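Local coordinates for putative flavoprotein decarboxylase (Streptomyces olivoviridis, PDB 6JLS) that binds flavin mononucleotide and acts as an FMN-dependent cysteine decarboxylase in the biosynthesis of thioviridamide, at residues 93-101 with 181-192. Residues are numbered along the deposited sequence; the frame is centred on the assembly and turned at random.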
ATOM      1  N   SER A  93      -7.821 -38.655   0.496  1.00 52.20           N
ATOM      2  CA  SER A  93      -7.659 -38.893  -0.932  1.00 49.87           C
ATOM      3  C   SER A  93      -7.393 -40.362  -1.209  1.00 51.19           C
ATOM      4  O   SER A  93      -6.661 -41.021  -0.468  1.00 57.84           O
ATOM      5  CB  SER A  93      -6.511 -38.052  -1.485  1.00 46.15           C
ATOM      6  OG  SER A  93      -6.772 -36.675  -1.334  1.00 48.49           O
ATOM      7  N   ASP A  94      -7.984 -40.870  -2.290  1.00 48.57           N
ATOM      8  CA  ASP A  94      -7.654 -42.201  -2.785  1.00 47.98           C
ATOM      9  C   ASP A  94      -6.532 -42.181  -3.811  1.00 52.07           C
ATOM     10  O   ASP A  94      -5.962 -43.235  -4.112  1.00 56.17           O
ATOM     11  CB  ASP A  94      -8.886 -42.870  -3.389  1.00 48.43           C
ATOM     12  CG  ASP A  94     -10.046 -42.894  -2.433  1.00 60.86           C
ATOM     13  OD1 ASP A  94      -9.846 -43.305  -1.269  1.00 67.56           O
ATOM     14  OD2 ASP A  94     -11.151 -42.478  -2.840  1.00 68.00           O
ATOM     15  N   ALA A  95      -6.202 -41.012  -4.346  1.00 50.36           N
ATOM     16  CA  ALA A  95      -4.999 -40.855  -5.145  1.00 49.15           C
ATOM     17  C   ALA A  95      -4.660 -39.379  -5.192  1.00 49.62           C
ATOM     18  O   ALA A  95      -5.551 -38.527  -5.131  1.00 49.44           O
ATOM     19  CB  ALA A  95      -5.173 -41.408  -6.563  1.00 54.55           C
ATOM     20  N   VAL A  96      -3.366 -39.094  -5.301  1.00 44.64           N
ATOM     21  CA  VAL A  96      -2.828 -37.748  -5.442  1.00 34.51           C
ATOM     22  C   VAL A  96      -1.989 -37.735  -6.708  1.00 37.77           C
ATOM     23  O   VAL A  96      -1.078 -38.555  -6.848  1.00 45.33           O
ATOM     24  CB  VAL A  96      -1.971 -37.360  -4.222  1.00 35.77           C
ATOM     25  CG1 VAL A  96      -1.278 -36.007  -4.434  1.00 27.55           C
ATOM     26  CG2 VAL A  96      -2.804 -37.385  -2.946  1.00 28.71           C
ATOM     27  N   VAL A  97      -2.295 -36.818  -7.628  1.00 39.29           N
ATOM     28  CA  VAL A  97      -1.569 -36.681  -8.892  1.00 35.78           C
ATOM     29  C   VAL A  97      -0.881 -35.321  -8.923  1.00 36.17           C
ATOM     30  O   VAL A  97      -1.519 -34.295  -8.666  1.00 46.89           O
ATOM     31  CB  VAL A  97      -2.501 -36.826 -10.106  1.00 35.65           C
ATOM     32  CG1 VAL A  97      -1.702 -36.758 -11.403  1.00 32.38           C
ATOM     33  CG2 VAL A  97      -3.274 -38.108 -10.023  1.00 36.45           C
ATOM     34  N   VAL A  98       0.413 -35.309  -9.234  1.00 27.85           N
ATOM     35  CA  VAL A  98       1.139 -34.069  -9.490  1.00 31.52           C
ATOM     36  C   VAL A  98       1.462 -34.051 -10.979  1.00 37.33           C
ATOM     37  O   VAL A  98       2.300 -34.828 -11.467  1.00 33.47           O
ATOM     38  CB  VAL A  98       2.400 -33.927  -8.631  1.00 32.71           C
ATOM     39  CG1 VAL A  98       3.049 -32.552  -8.859  1.00 26.72           C
ATOM     40  CG2 VAL A  98       2.061 -34.105  -7.164  1.00 33.18           C
ATOM     41  N   ALA A  99       0.784 -33.165 -11.702  1.00 30.76           N
ATOM     42  CA  ALA A  99       0.816 -33.151 -13.157  1.00 31.52           C
ATOM     43  C   ALA A  99       0.387 -31.776 -13.659  1.00 36.49           C
ATOM     44  O   ALA A  99      -0.801 -31.432 -13.602  1.00 35.76           O
ATOM     45  CB  ALA A  99      -0.094 -34.240 -13.716  1.00 29.35           C
ATOM     46  N   PRO A 100       1.321 -30.958 -14.154  1.00 31.39           N
ATOM     47  CA  PRO A 100       2.738 -31.307 -14.289  1.00 26.34           C
ATOM     48  C   PRO A 100       3.513 -31.219 -12.978  1.00 29.70           C
ATOM     49  O   PRO A 100       3.120 -30.482 -12.078  1.00 29.96           O
ATOM     50  CB  PRO A 100       3.248 -30.272 -15.284  1.00 30.43           C
ATOM     51  CG  PRO A 100       2.377 -29.054 -15.020  1.00 32.40           C
ATOM     52  CD  PRO A 100       1.024 -29.600 -14.644  1.00 29.64           C
ATOM     53  N   ALA A 101       4.606 -31.970 -12.881  1.00 22.70           N
ATOM     54  CA  ALA A 101       5.547 -31.879 -11.765  1.00 33.10           C
ATOM     55  C   ALA A 101       6.840 -31.277 -12.298  1.00 29.37           C
ATOM     56  O   ALA A 101       7.523 -31.897 -13.121  1.00 33.61           O
ATOM     57  CB  ALA A 101       5.799 -33.253 -11.135  1.00 32.69           C
ATOM     58  N   PHE A 181      -1.671 -36.531 -20.919  1.00 87.48           N
ATOM     59  CA  PHE A 181      -1.964 -36.385 -19.493  1.00 88.09           C
ATOM     60  C   PHE A 181      -3.175 -37.234 -19.092  1.00 78.69           C
ATOM     61  O   PHE A 181      -3.335 -37.596 -17.928  1.00 73.69           O
ATOM     62  CB  PHE A 181      -2.203 -34.906 -19.123  1.00 94.29           C
ATOM     63  CG  PHE A 181      -0.978 -34.190 -18.544  1.00100.93           C
ATOM     64  CD1 PHE A 181       0.158 -34.890 -18.144  1.00100.39           C
ATOM     65  CD2 PHE A 181      -0.980 -32.807 -18.392  1.00 90.16           C
ATOM     66  CE1 PHE A 181       1.266 -34.215 -17.616  1.00 85.59           C
ATOM     67  CE2 PHE A 181       0.123 -32.137 -17.865  1.00 76.78           C
ATOM     68  CZ  PHE A 181       1.243 -32.843 -17.479  1.00 75.07           C
ATOM     69  N   ARG A 182      -4.035 -37.562 -20.057  1.00 79.88           N
ATOM     70  CA  ARG A 182      -5.161 -38.434 -19.740  1.00 85.99           C
ATOM     71  C   ARG A 182      -4.693 -39.834 -19.378  1.00 80.87           C
ATOM     72  O   ARG A 182      -5.327 -40.512 -18.560  1.00 82.25           O
ATOM     73  CB  ARG A 182      -6.141 -38.491 -20.912  1.00 97.58           C
ATOM     74  CG  ARG A 182      -6.820 -37.171 -21.214  1.00107.87           C
ATOM     75  CD  ARG A 182      -7.700 -37.281 -22.448  1.00116.13           C
ATOM     76  NE  ARG A 182      -7.079 -38.109 -23.478  1.00123.06           N
ATOM     77  CZ  ARG A 182      -6.118 -37.696 -24.301  1.00126.75           C
ATOM     78  NH1 ARG A 182      -5.652 -36.455 -24.224  1.00125.24           N
ATOM     79  NH2 ARG A 182      -5.619 -38.531 -25.202  1.00130.23           N
ATOM     80  N   SER A 183      -3.597 -40.286 -19.986  1.00 75.93           N
ATOM     81  CA  SER A 183      -3.017 -41.567 -19.611  1.00 71.25           C
ATOM     82  C   SER A 183      -2.544 -41.559 -18.163  1.00 65.83           C
ATOM     83  O   SER A 183      -2.653 -42.574 -17.464  1.00 63.00           O
ATOM     84  CB  SER A 183      -1.863 -41.895 -20.558  1.00 77.10           C
ATOM     85  OG  SER A 183      -1.242 -43.115 -20.212  1.00 86.86           O
ATOM     86  N   VAL A 184      -2.031 -40.421 -17.696  1.00 60.03           N
ATOM     87  CA  VAL A 184      -1.562 -40.315 -16.318  1.00 55.93           C
ATOM     88  C   VAL A 184      -2.729 -40.460 -15.346  1.00 55.53           C
ATOM     89  O   VAL A 184      -2.658 -41.215 -14.367  1.00 49.76           O
ATOM     90  CB  VAL A 184      -0.807 -38.984 -16.124  1.00 51.48           C
ATOM     91  CG1 VAL A 184      -0.517 -38.707 -14.644  1.00 38.26           C
ATOM     92  CG2 VAL A 184       0.484 -38.990 -16.943  1.00 50.87           C
ATOM     93  N   PHE A 185      -3.832 -39.754 -15.610  1.00 55.58           N
ATOM     94  CA  PHE A 185      -4.967 -39.830 -14.703  1.00 55.50           C
ATOM     95  C   PHE A 185      -5.660 -41.184 -14.756  1.00 63.13           C
ATOM     96  O   PHE A 185      -6.307 -41.572 -13.777  1.00 61.04           O
ATOM     97  CB  PHE A 185      -5.937 -38.686 -14.994  1.00 51.49           C
ATOM     98  CG  PHE A 185      -5.500 -37.392 -14.383  1.00 57.89           C
ATOM     99  CD1 PHE A 185      -5.790 -37.109 -13.054  1.00 58.53           C
ATOM    100  CD2 PHE A 185      -4.732 -36.490 -15.110  1.00 61.17           C
ATOM    101  CE1 PHE A 185      -5.353 -35.925 -12.474  1.00 64.89           C
ATOM    102  CE2 PHE A 185      -4.290 -35.300 -14.539  1.00 57.22           C
ATOM    103  CZ  PHE A 185      -4.602 -35.015 -13.221  1.00 60.80           C
ATOM    104  N   ALA A 186      -5.506 -41.925 -15.856  1.00 64.32           N
ATOM    105  CA  ALA A 186      -6.043 -43.278 -15.913  1.00 61.79           C
ATOM    106  C   ALA A 186      -5.304 -44.198 -14.950  1.00 64.99           C
ATOM    107  O   ALA A 186      -5.927 -45.009 -14.253  1.00 61.98           O
ATOM    108  CB  ALA A 186      -5.960 -43.813 -17.342  1.00 61.46           C
ATOM    109  N   VAL A 187      -3.975 -44.088 -14.899  1.00 67.41           N
ATOM    110  CA  VAL A 187      -3.193 -44.912 -13.978  1.00 62.15           C
ATOM    111  C   VAL A 187      -3.532 -44.571 -12.533  1.00 64.00           C
ATOM    112  O   VAL A 187      -3.615 -45.457 -11.673  1.00 61.22           O
ATOM    113  CB  VAL A 187      -1.691 -44.731 -14.260  1.00 59.07           C
ATOM    114  CG1 VAL A 187      -0.864 -45.603 -13.341  1.00 57.10           C
ATOM    115  CG2 VAL A 187      -1.388 -45.035 -15.710  1.00 64.99           C
ATOM    116  N   ALA A 188      -3.725 -43.283 -12.238  1.00 64.80           N
ATOM    117  CA  ALA A 188      -4.097 -42.877 -10.888  1.00 66.76           C
ATOM    118  C   ALA A 188      -5.444 -43.458 -10.478  1.00 69.67           C
ATOM    119  O   ALA A 188      -5.598 -43.938  -9.349  1.00 71.63           O
ATOM    120  CB  ALA A 188      -4.135 -41.358 -10.794  1.00 67.66           C
ATOM    121  N   LEU A 189      -6.435 -43.407 -11.374  1.00 63.64           N
ATOM    122  CA  LEU A 189      -7.752 -43.942 -11.051  1.00 60.27           C
ATOM    123  C   LEU A 189      -7.718 -45.453 -10.853  1.00 64.61           C
ATOM    124  O   LEU A 189      -8.428 -45.974  -9.984  1.00 68.71           O
ATOM    125  CB  LEU A 189      -8.752 -43.558 -12.137  1.00 56.09           C
ATOM    126  CG  LEU A 189      -9.003 -42.048 -12.185  1.00 52.81           C
ATOM    127  CD1 LEU A 189      -9.830 -41.640 -13.392  1.00 50.58           C
ATOM    128  CD2 LEU A 189      -9.661 -41.581 -10.900  1.00 52.58           C
ATOM    129  N   LYS A 190      -6.898 -46.175 -11.625  1.00 66.12           N
ATOM    130  CA  LYS A 190      -6.792 -47.615 -11.395  1.00 75.97           C
ATOM    131  C   LYS A 190      -6.241 -47.905 -10.004  1.00 79.11           C
ATOM    132  O   LYS A 190      -6.845 -48.670  -9.243  1.00 83.88           O
ATOM    133  CB  LYS A 190      -5.934 -48.277 -12.482  1.00 80.18           C
ATOM    134  CG  LYS A 190      -6.629 -48.343 -13.855  1.00 87.97           C
ATOM    135  CD  LYS A 190      -5.821 -49.096 -14.911  1.00 92.80           C
ATOM    136  CE  LYS A 190      -5.898 -50.607 -14.714  1.00100.87           C
ATOM    137  NZ  LYS A 190      -7.273 -51.155 -14.934  1.00102.61           N
ATOM    138  N   SER A 191      -5.123 -47.265  -9.638  1.00 78.22           N
ATOM    139  CA  SER A 191      -4.538 -47.454  -8.311  1.00 78.13           C
ATOM    140  C   SER A 191      -5.508 -47.087  -7.197  1.00 79.58           C
ATOM    141  O   SER A 191      -5.519 -47.740  -6.146  1.00 87.75           O
ATOM    142  CB  SER A 191      -3.265 -46.616  -8.173  1.00 81.20           C
ATOM    143  OG  SER A 191      -2.335 -46.897  -9.202  1.00 86.87           O
ATOM    144  N   ALA A 192      -6.315 -46.039  -7.397  1.00 74.62           N
ATOM    145  CA  ALA A 192      -7.264 -45.616  -6.376  1.00 69.82           C
ATOM    146  C   ALA A 192      -8.352 -46.655  -6.133  1.00 84.60           C
ATOM    147  O   ALA A 192      -8.953 -46.661  -5.054  1.00 90.30           O
ATOM    148  CB  ALA A 192      -7.892 -44.275  -6.763  1.00 59.25           C
TER
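V97 meets the helix 182-192 with both of its methyl groups, and its contacts illustrate how a branched residue can join a central strand to a covering helix. With CG1 anti to the backbone N (chi1 -177°), that methyl lies over one face of the F185 ring, a CH-pi contact 4.2 Å from V97 CG1 to the ring centroid, and also touches V184 CG1. The other branch presses on A188, and the 3.4 Å between V97 CG2 and A188 CB is tight for two carbons.

Towards the start of the strand the contact is made by methyls and a methylene: A95 CB rests on A192 CB at 4.0 Å, and D94 CB lies beside the same methyl. D94 O also receives a CA-H...O contact from A192, while the D94 carboxylate leads away from the helix, and OD2 is hydrogen-bonded to the backbone N of T18 beside the adjacent strand. At the far end A99 CB sits over one face of the F181 ring, whose CZ is 3.8 Å from P100 N, the nitrogen of the cis A99-P100 peptide bond.

M35 and L39 of helix 32-40 also touch F185, and I130 of strand 129-133 touches V184. Strand 95-98 and the helix run nearly antiparallel (162°), their axes 8.4 Å apart. The helix covers a central strand of a parallel sheet of order 3-2-1-4-5-6, the Rossmann-like topology of the flavoprotein family; here P100 leads towards the FMN site, near S26 and V134.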